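Local atomic coordinates of putative 6-pyruvoyl tetrahydrobiopterin synthase (PDB entry 2G64), a protein that probably catalyses the zinc-dependent conversion of 7,8-dihydroneopterin triphosphate into 6-pyruvoyl tetrahydropterin, a step in the biosynthesis of tetrahydrobiopterin. Residues 17-22 and 46-51. The protein carries 1 engineered substitution. Residues are numbered along the deposited sequence; the frame is centred on the assembly and turned at random.
With ZN (zinc ion), chain D; NA (sodium ion), chain B.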
loop_
_atom_site.group_PDB
_atom_site.type_symbol
_atom_site.label_atom_id
_atom_site.label_comp_id
_atom_site.label_asym_id
_atom_site.label_seq_id
_atom_site.Cartn_x
_atom_site.Cartn_y
_atom_site.Cartn_z
ATOM N N ALA A 17 -14.865 -10.661 -8.752
ATOM C CA ALA A 17 -16.206 -11.205 -8.931
ATOM C C ALA A 17 -17.221 -10.094 -9.122
ATOM O O ALA A 17 -17.032 -8.959 -8.653
ATOM C CB ALA A 17 -16.611 -12.102 -7.739
ATOM N N ALA A 18 -18.308 -10.437 -9.806
ATOM C CA ALA A 18 -19.461 -9.561 -9.900
ATOM C C ALA A 18 -20.488 -9.950 -8.836
ATOM O O ALA A 18 -20.580 -11.114 -8.435
ATOM C CB ALA A 18 -20.097 -9.687 -11.318
ATOM N N HIS A 19 -21.292 -8.989 -8.422
ATOM C CA HIS A 19 -22.479 -9.308 -7.629
ATOM C C HIS A 19 -23.514 -8.198 -7.695
ATOM O O HIS A 19 -23.260 -7.120 -8.255
ATOM C CB HIS A 19 -22.083 -9.679 -6.174
ATOM C CG HIS A 19 -21.815 -8.508 -5.274
ATOM N ND1 HIS A 19 -22.163 -8.514 -3.937
ATOM C CD2 HIS A 19 -21.190 -7.322 -5.491
ATOM C CE1 HIS A 19 -21.797 -7.375 -3.374
ATOM N NE2 HIS A 19 -21.187 -6.639 -4.293
ATOM N N ARG A 20 -24.698 -8.495 -7.171
ATOM C CA ARG A 20 -25.730 -7.488 -6.954
ATOM C C ARG A 20 -26.366 -7.806 -5.601
ATOM O O ARG A 20 -26.683 -8.972 -5.315
ATOM C CB ARG A 20 -26.774 -7.578 -8.069
ATOM C CG ARG A 20 -27.996 -6.699 -7.792
ATOM C CD ARG A 20 -29.143 -7.055 -8.735
ATOM N NE ARG A 20 -30.188 -6.044 -8.627
ATOM C CZ ARG A 20 -31.486 -6.272 -8.809
ATOM N NH1 ARG A 20 -31.930 -7.499 -9.067
ATOM N NH2 ARG A 20 -32.341 -5.259 -8.712
ATOM N N LEU A 21 -26.523 -6.793 -4.752
ATOM C CA LEU A 21 -27.158 -7.005 -3.454
ATOM C C LEU A 21 -28.672 -6.915 -3.654
ATOM O O LEU A 21 -29.203 -5.860 -4.029
ATOM C CB LEU A 21 -26.666 -5.972 -2.436
ATOM C CG LEU A 21 -25.167 -6.114 -2.118
ATOM C CD1 LEU A 21 -24.816 -5.109 -1.028
ATOM C CD2 LEU A 21 -24.884 -7.570 -1.654
ATOM N N HIS A 22 -29.350 -8.050 -3.475
ATOM C CA HIS A 22 -30.797 -8.122 -3.698
ATOM C C HIS A 22 -31.299 -9.283 -2.840
ATOM O O HIS A 22 -30.874 -10.426 -3.036
ATOM C CB HIS A 22 -31.118 -8.360 -5.186
ATOM C CG HIS A 22 -32.565 -8.156 -5.535
ATOM N ND1 HIS A 22 -33.478 -9.190 -5.583
ATOM C CD2 HIS A 22 -33.258 -7.030 -5.834
ATOM C CE1 HIS A 22 -34.670 -8.710 -5.903
ATOM N NE2 HIS A 22 -34.560 -7.403 -6.070
ATOM N N HIS A 46 -16.036 -6.300 -7.612
ATOM C CA HIS A 46 -14.950 -5.945 -6.699
ATOM C C HIS A 46 -13.777 -6.852 -6.984
ATOM O O HIS A 46 -13.964 -7.990 -7.423
ATOM C CB HIS A 46 -15.355 -6.114 -5.215
ATOM C CG HIS A 46 -16.523 -5.278 -4.800
ATOM N ND1 HIS A 46 -16.449 -3.909 -4.680
ATOM C CD2 HIS A 46 -17.802 -5.614 -4.503
ATOM C CE1 HIS A 46 -17.631 -3.436 -4.320
ATOM N NE2 HIS A 46 -18.468 -4.450 -4.205
ATOM N N ASN A 47 -12.558 -6.363 -6.726
ATOM C CA ASN A 47 -11.451 -7.267 -6.411
ATOM C C ASN A 47 -11.494 -7.494 -4.911
ATOM O O ASN A 47 -11.295 -6.563 -4.142
ATOM C CB ASN A 47 -10.118 -6.625 -6.771
ATOM C CG ASN A 47 -10.074 -6.165 -8.207
ATOM O OD1 ASN A 47 -10.368 -6.928 -9.129
ATOM N ND2 ASN A 47 -9.688 -4.910 -8.403
ATOM N N TYR A 48 -11.826 -8.712 -4.499
ATOM C CA TYR A 48 -11.951 -8.983 -3.082
ATOM C C TYR A 48 -10.578 -9.459 -2.600
ATOM O O TYR A 48 -9.991 -10.344 -3.210
ATOM C CB TYR A 48 -12.970 -10.106 -2.874
ATOM C CG TYR A 48 -14.417 -9.738 -3.090
ATOM C CD1 TYR A 48 -15.193 -9.248 -2.038
ATOM C CD2 TYR A 48 -15.033 -9.939 -4.336
ATOM C CE1 TYR A 48 -16.554 -8.933 -2.215
ATOM C CE2 TYR A 48 -16.386 -9.646 -4.517
ATOM C CZ TYR A 48 -17.133 -9.133 -3.467
ATOM O OH TYR A 48 -18.451 -8.848 -3.666
ATOM N N VAL A 49 -10.067 -8.871 -1.524
ATOM C CA VAL A 49 -8.874 -9.440 -0.894
ATOM C C VAL A 49 -9.334 -10.472 0.159
ATOM O O VAL A 49 -10.194 -10.173 0.994
ATOM C CB VAL A 49 -8.018 -8.351 -0.219
ATOM C CG1 VAL A 49 -6.807 -8.977 0.449
ATOM C CG2 VAL A 49 -7.540 -7.313 -1.268
ATOM N N TRP A 50 -8.761 -11.661 0.115
ATOM C CA TRP A 50 -9.112 -12.700 1.085
ATOM C C TRP A 50 -7.893 -12.983 1.970
ATOM O O TRP A 50 -6.845 -13.365 1.463
ATOM C CB TRP A 50 -9.456 -13.988 0.336
ATOM C CG TRP A 50 -9.988 -15.089 1.207
ATOM C CD1 TRP A 50 -10.676 -14.953 2.383
ATOM C CD2 TRP A 50 -9.901 -16.500 0.948
ATOM N NE1 TRP A 50 -11.027 -16.218 2.878
ATOM C CE2 TRP A 50 -10.574 -17.173 2.008
ATOM C CE3 TRP A 50 -9.344 -17.264 -0.093
ATOM C CZ2 TRP A 50 -10.687 -18.582 2.067
ATOM C CZ3 TRP A 50 -9.435 -18.685 -0.019
ATOM C CH2 TRP A 50 -10.117 -19.314 1.048
ATOM N N LYS A 51 -8.003 -12.803 3.283
ATOM C CA LYS A 51 -6.863 -13.214 4.122
ATOM C C LYS A 51 -7.301 -14.362 5.019
ATOM O O LYS A 51 -8.349 -14.296 5.633
ATOM C CB LYS A 51 -6.367 -12.056 4.989
ATOM C CG LYS A 51 -6.184 -10.733 4.238
ATOM C CD LYS A 51 -5.559 -9.702 5.159
ATOM C CE LYS A 51 -5.304 -8.387 4.413
ATOM N NZ LYS A 51 -4.762 -7.345 5.355
HETATM ZN ZN ZN D . -20.536 -4.647 -3.926
HETATM NA NA NA B . -10.246 -4.795 -1.977
HETATM O O HOH W 1 -8.284 -4.031 -0.365
HETATM O O HOH W 2 -9.740 -3.662 -4.461
HETATM O O HOH W 3 -21.273 -4.060 -2.361
#
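Ala17 and His46 form an antiparallel hydrogen-bonded pair near the end of strand 6-19 and near the start of strand 44-57, joined by two bonds, Ala17 N to His46 O (3.1 Å) and His46 N to Ala17 O (3.0 Å). The side chain of His46 and that of His19, two residues past Ala17, converge on a zinc ion, each bound through NE2 at 2.1 Å. The rings meet rim to rim, their planes at 61°, and the NE2 of His19 lies at the edge of the His46 ring. With His44 and a water, they complete the three-histidine zinc site of the 6-pyruvoyl tetrahydropterin synthase family, whose subunits have the tunnelling (T-) fold. The ND1 atoms are held separately: that of His19 is hydrogen-bonded to Ser99 OG, and that of His46 to Asn47 OD1 of a second subunit, tying the metal site to the subunit interface. With CG lying between the backbone N and the carbonyl carbon (chi1 81°), the His19 ring is directed toward strand 44-57, where Tyr48 places its OH over the ring centre, 3.5 Å above the plane. Lower on the tyrosine ring, CE2 of Tyr48 meets CB of Ala17 at 4.1 Å, while His46 CB lies over a face of the same ring, toward its rim.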